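Local coordinates for tail spike protein (Acinetobacter phage vB_AbaP_AS12, PDB 6EU4) that probably recognises and degrades the capsular polysaccharide of Acinetobacter baumannii, serving as the trimeric host-binding spike of the phage tail, at residues I216-K222 against A238-E244; F273-T279 against M296-D302. All coordinates share one frame; numbering follows the deposited sequence.

Contact 1: residues I216-K222 against A238-E244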
# COMPACT_ATOMS: atom_id res chain seq x y z
N ILE A 216 -21.77 12.54 -6.80
CA ILE A 216 -21.80 11.13 -7.21
C ILE A 216 -21.44 10.25 -6.02
O ILE A 216 -20.73 10.67 -5.10
CB ILE A 216 -20.83 10.83 -8.38
CG1 ILE A 216 -19.43 11.35 -8.08
CG2 ILE A 216 -21.38 11.41 -9.68
CD1 ILE A 216 -18.38 10.92 -9.09
N ALA A 217 -21.96 9.03 -6.05
CA ALA A 217 -21.70 8.10 -4.96
C ALA A 217 -21.89 6.68 -5.45
O ALA A 217 -22.65 6.42 -6.39
CB ALA A 217 -22.63 8.33 -3.77
N LEU A 218 -21.23 5.76 -4.76
CA LEU A 218 -21.58 4.35 -4.81
C LEU A 218 -21.56 3.81 -6.24
O LEU A 218 -22.51 3.17 -6.70
CB LEU A 218 -22.94 4.12 -4.16
CG LEU A 218 -23.04 4.54 -2.70
CD1 LEU A 218 -24.51 4.68 -2.32
CD2 LEU A 218 -22.35 3.55 -1.78
N SER A 219 -20.47 4.08 -6.97
CA SER A 219 -20.44 3.86 -8.41
C SER A 219 -19.10 3.29 -8.83
O SER A 219 -18.09 3.39 -8.11
CB SER A 219 -20.67 5.15 -9.19
OG SER A 219 -22.00 5.62 -9.04
N THR A 220 -19.08 2.70 -10.03
CA THR A 220 -17.84 2.26 -10.65
C THR A 220 -17.71 2.87 -12.04
O THR A 220 -18.68 2.89 -12.81
CB THR A 220 -17.73 0.73 -10.76
OG1 THR A 220 -18.78 0.22 -11.58
CG2 THR A 220 -17.81 0.07 -9.38
N TYR A 221 -16.51 3.35 -12.32
CA TYR A 221 -16.13 3.91 -13.61
C TYR A 221 -14.91 3.12 -14.09
O TYR A 221 -13.92 3.03 -13.36
CB TYR A 221 -15.79 5.40 -13.48
CG TYR A 221 -16.98 6.26 -13.10
CD1 TYR A 221 -17.36 6.42 -11.77
CD2 TYR A 221 -17.72 6.92 -14.08
CE1 TYR A 221 -18.46 7.20 -11.42
CE2 TYR A 221 -18.83 7.71 -13.73
CZ TYR A 221 -19.20 7.85 -12.41
OH TYR A 221 -20.29 8.62 -12.07
N LYS A 222 -14.99 2.55 -15.28
CA LYS A 222 -13.91 1.70 -15.78
C LYS A 222 -13.66 1.95 -17.26
O LYS A 222 -14.61 2.05 -18.03
CB LYS A 222 -14.23 0.21 -15.59
CG LYS A 222 -14.50 -0.21 -14.16
CD LYS A 222 -14.51 -1.75 -14.03
CE LYS A 222 -14.70 -2.22 -12.57
NZ LYS A 222 -13.63 -1.74 -11.68
N ALA A 238 -17.92 13.38 -4.06
CA ALA A 238 -17.92 12.00 -4.52
C ALA A 238 -17.58 11.11 -3.34
O ALA A 238 -16.64 11.40 -2.59
CB ALA A 238 -16.90 11.80 -5.66
N TRP A 239 -18.34 10.04 -3.16
CA TRP A 239 -17.99 9.10 -2.10
C TRP A 239 -18.28 7.67 -2.53
O TRP A 239 -19.22 7.39 -3.28
CB TRP A 239 -18.71 9.45 -0.80
CG TRP A 239 -20.21 9.55 -0.84
CD1 TRP A 239 -20.97 10.61 -1.30
CD2 TRP A 239 -21.13 8.57 -0.38
NE1 TRP A 239 -22.30 10.34 -1.13
CE2 TRP A 239 -22.43 9.09 -0.58
CE3 TRP A 239 -20.99 7.30 0.19
CZ2 TRP A 239 -23.58 8.38 -0.24
CZ3 TRP A 239 -22.13 6.60 0.53
CH2 TRP A 239 -23.40 7.15 0.32
N MSE A 240 -17.42 6.77 -2.08
CA MSE A 240 -17.56 5.36 -2.41
C MSE A 240 -17.66 5.15 -3.92
O MSE A 240 -18.62 4.56 -4.43
CB MSE A 240 -18.78 4.75 -1.70
CG MSE A 240 -18.55 4.50 -0.24
SE MSE A 240 -17.39 2.91 -0.03
CE MSE A 240 -16.99 3.13 1.86
N CYS A 241 -16.63 5.61 -4.64
CA CYS A 241 -16.53 5.37 -6.08
C CYS A 241 -15.16 4.79 -6.39
O CYS A 241 -14.16 5.18 -5.77
CB CYS A 241 -16.73 6.63 -6.91
SG CYS A 241 -18.36 7.40 -6.76
N THR A 242 -15.13 3.86 -7.33
CA THR A 242 -13.87 3.35 -7.86
C THR A 242 -13.73 3.72 -9.32
O THR A 242 -14.72 3.81 -10.07
CB THR A 242 -13.74 1.83 -7.70
OG1 THR A 242 -14.72 1.18 -8.51
CG2 THR A 242 -13.93 1.41 -6.24
N TRP A 243 -12.48 3.95 -9.71
CA TRP A 243 -12.09 4.41 -11.03
C TRP A 243 -10.95 3.51 -11.48
O TRP A 243 -9.90 3.49 -10.83
CB TRP A 243 -11.63 5.87 -11.01
CG TRP A 243 -12.59 6.84 -10.34
CD1 TRP A 243 -12.75 7.02 -8.99
CD2 TRP A 243 -13.51 7.75 -10.97
NE1 TRP A 243 -13.71 7.97 -8.75
CE2 TRP A 243 -14.20 8.43 -9.94
CE3 TRP A 243 -13.82 8.04 -12.29
CZ2 TRP A 243 -15.18 9.38 -10.20
CZ3 TRP A 243 -14.78 9.00 -12.55
CH2 TRP A 243 -15.45 9.66 -11.51
N GLU A 244 -11.16 2.72 -12.54
CA GLU A 244 -10.16 1.78 -13.03
C GLU A 244 -9.92 2.07 -14.50
O GLU A 244 -10.87 2.09 -15.29
CB GLU A 244 -10.62 0.33 -12.86
CG GLU A 244 -9.56 -0.68 -13.32
CD GLU A 244 -9.96 -2.15 -13.16
OE1 GLU A 244 -11.11 -2.45 -12.77
OE2 GLU A 244 -9.10 -3.02 -13.40
O HOH W 1 -14.05 0.95 -11.18
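K222 reaches across to E244, at the end of two strands running in the same direction at 4.7 Å between the axes of 219-222 and 241-244. From its CB, 3.9 Å from E244 O, the lysine chain passes over the neighbouring strand, CG beside E244 CB. CD and CE skirt the carboxylate, CE 3.6 Å from E244 OE1. A bend at the last torsion (chi4 -60°) turns K222 NZ onto that oxygen, closing a 2.8 Å salt bridge to E244 OE1 nearly along the C-O axis. NZ also binds a water that donates to Y221 O and T242 OG1, and E244 OE2 of the second subunit, to which T242 OG1 is hydrogen-bonded as well; E244 OE2 in turn meets T242 OG1 and K222 NZ of the third subunit. A long flexible cation suits this charge cluster, repeated round the trimer. The in-register pairing, I216 beside A238 through K222 beside E244, is that of successive coils of a parallel beta-helix, as in other phage tailspikes. Both coils turn a corner, at L218 and M240, where positive phi bends the chain. On one face two aromatic residues stack on successive coils: the Y221 ring and the six-membered ring of W243 are offset, centroids 4.2 Å apart and planes at 9°. I216 CD1 meets the edge of that indole at W243 CZ2, 3.7 Å away. Before the corner, the small A217 sets CB over the five-membered ring of W239, 3.4 Å from the centroid, a CH-pi contact, and L218, at the corner itself, lays CD1 against W239 CH2.

Contact 2: residues F273-T279 against M296-D302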
# COMPACT_ATOMS: atom_id res chain seq x y z
N PHE A 273 -8.42 4.92 -7.29
CA PHE A 273 -7.98 5.04 -8.68
C PHE A 273 -6.94 3.98 -8.94
O PHE A 273 -5.89 3.97 -8.28
CB PHE A 273 -7.39 6.43 -8.96
CG PHE A 273 -8.34 7.56 -8.66
CD1 PHE A 273 -8.41 8.10 -7.39
CD2 PHE A 273 -9.16 8.08 -9.65
CE1 PHE A 273 -9.29 9.14 -7.11
CE2 PHE A 273 -10.05 9.11 -9.35
CZ PHE A 273 -10.10 9.64 -8.10
N ILE A 274 -7.22 3.09 -9.89
CA ILE A 274 -6.33 1.99 -10.24
C ILE A 274 -6.01 2.12 -11.72
O ILE A 274 -6.92 2.04 -12.56
CB ILE A 274 -6.99 0.63 -9.94
CG1 ILE A 274 -7.26 0.54 -8.43
CG2 ILE A 274 -6.07 -0.51 -10.38
CD1 ILE A 274 -7.99 -0.71 -8.00
N GLY A 275 -4.73 2.29 -12.03
CA GLY A 275 -4.34 2.38 -13.44
C GLY A 275 -4.99 3.52 -14.19
O GLY A 275 -5.28 3.40 -15.39
N CYS A 276 -5.21 4.64 -13.51
CA CYS A 276 -5.73 5.84 -14.15
C CYS A 276 -4.58 6.70 -14.64
O CYS A 276 -3.43 6.55 -14.23
CB CYS A 276 -6.63 6.62 -13.20
SG CYS A 276 -8.13 5.66 -12.72
N TRP A 277 -4.90 7.62 -15.54
CA TRP A 277 -3.88 8.34 -16.28
C TRP A 277 -4.32 9.78 -16.50
O TRP A 277 -5.34 10.00 -17.16
CB TRP A 277 -3.62 7.65 -17.62
CG TRP A 277 -2.33 8.03 -18.32
CD1 TRP A 277 -1.24 8.63 -17.79
CD2 TRP A 277 -2.04 7.79 -19.69
NE1 TRP A 277 -0.25 8.75 -18.76
CE2 TRP A 277 -0.73 8.26 -19.93
CE3 TRP A 277 -2.74 7.21 -20.74
CZ2 TRP A 277 -0.13 8.18 -21.19
CZ3 TRP A 277 -2.15 7.14 -21.99
CH2 TRP A 277 -0.85 7.63 -22.20
N ALA A 278 -3.55 10.73 -15.98
CA ALA A 278 -3.75 12.15 -16.26
C ALA A 278 -2.75 12.57 -17.33
O ALA A 278 -1.56 12.30 -17.18
CB ALA A 278 -3.55 12.99 -15.00
N THR A 279 -3.21 13.17 -18.42
CA THR A 279 -2.27 13.65 -19.42
C THR A 279 -2.61 15.06 -19.86
O THR A 279 -3.77 15.50 -19.83
CB THR A 279 -2.20 12.73 -20.69
OG1 THR A 279 -3.40 12.83 -21.45
CG2 THR A 279 -1.99 11.23 -20.33
N MSE A 296 -4.50 5.81 -4.75
CA MSE A 296 -4.11 5.71 -6.15
C MSE A 296 -3.12 4.56 -6.29
O MSE A 296 -2.14 4.51 -5.54
CB MSE A 296 -3.49 7.02 -6.62
CG MSE A 296 -4.43 8.20 -6.42
SE MSE A 296 -3.41 9.86 -6.75
CE MSE A 296 -3.01 9.58 -8.59
N ILE A 297 -3.38 3.62 -7.20
CA ILE A 297 -2.55 2.44 -7.40
C ILE A 297 -2.08 2.41 -8.85
O ILE A 297 -2.91 2.35 -9.77
CB ILE A 297 -3.32 1.15 -7.06
CG1 ILE A 297 -3.72 1.16 -5.60
CG2 ILE A 297 -2.51 -0.10 -7.38
CD1 ILE A 297 -4.86 0.22 -5.32
N SER A 298 -0.77 2.43 -9.04
CA SER A 298 -0.15 2.29 -10.37
C SER A 298 -0.84 3.22 -11.38
O SER A 298 -1.18 2.84 -12.51
CB SER A 298 -0.15 0.82 -10.81
OG SER A 298 0.77 0.06 -10.03
N CYS A 299 -1.02 4.46 -10.96
CA CYS A 299 -1.50 5.52 -11.83
C CYS A 299 -0.31 6.25 -12.44
O CYS A 299 0.81 6.16 -11.95
CB CYS A 299 -2.36 6.51 -11.08
SG CYS A 299 -3.90 5.77 -10.41
N GLY A 300 -0.58 6.98 -13.52
CA GLY A 300 0.45 7.71 -14.23
C GLY A 300 -0.00 9.11 -14.59
O GLY A 300 -1.19 9.45 -14.51
N ALA A 301 0.97 9.90 -15.01
CA ALA A 301 0.69 11.27 -15.43
C ALA A 301 1.76 11.69 -16.41
O ALA A 301 2.95 11.68 -16.07
CB ALA A 301 0.65 12.20 -14.22
N ASP A 302 1.36 11.99 -17.64
CA ASP A 302 2.32 12.29 -18.70
C ASP A 302 2.04 13.67 -19.27
O ASP A 302 0.88 14.06 -19.47
CB ASP A 302 2.25 11.27 -19.86
CG ASP A 302 2.85 9.90 -19.52
OD1 ASP A 302 2.60 9.39 -18.41
OD2 ASP A 302 3.54 9.31 -20.41
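W277 and D302 are brought together by their first torsions: the tryptophan's CG lies anti to its own nitrogen (chi1 -163°), whereas the aspartate's CG stands beside its nitrogen (chi1 -73°). The indole edge thus leans over the next strand and reaches the carboxylate, the two planes being perpendicular. W277 NE1 donates to D302 OD1 over 2.9 Å with an N-H...O angle of 164°; the acceptor lies close to the ring plane, but the donor approaches from above the plane of the carboxylate. Having no side chain, G300 lets the edge of the indole come in beside it, W277 CD1 lying 3.4 Å from G300 O. T279 CG2 sits over the centre of one face of the indole.

These are consecutive coils of the parallel beta-helix, in register through backbone bonds such as I297 N to F273 O (2.8 Å). G275 and S298 take positive phi angles at the corner between two faces, a conformation that glycine adopts readily. Just past it, C276 and C299 repeat the same small, apolar residue at equivalent places. C276 SG and C299 SG are 4.8 Å apart, so no disulfide joins them; instead C276 N donates to C299 SG at 3.6 Å. I274 and I297 lie side by side, with CG1 of I274 3.9 Å from CD1 of I297, and each packs on its own counterpart in the second subunit, as branched apolar chains suit a subunit interface.

E330, on the following coil, packs against D302. With that neighbour beside it, the single N-H from W277, fixing D302 OD1 from above the carboxylate plane, helps set the rotation of the carboxylate.

How the contacts relate
Contact 1 and contact 2 follow one another along the chain and up the beta-helix, their centres 15 Å apart. They meet where W243 of the first borders F273-C276 of the second: W243 O lies 2.9 Å from I274 N, a probable hydrogen bond, and W243 CD1 packs 3.4 Å from F273 CE2. Because the W243 and F273 rings stack, the Y221-W243 pair of contact 1 extends into contact 2 as an aromatic ladder over three coils. The trimer couples them as well: W239 of contact 1 meets W277 of the second subunit, a residue that contact 2 supplies in its own chain.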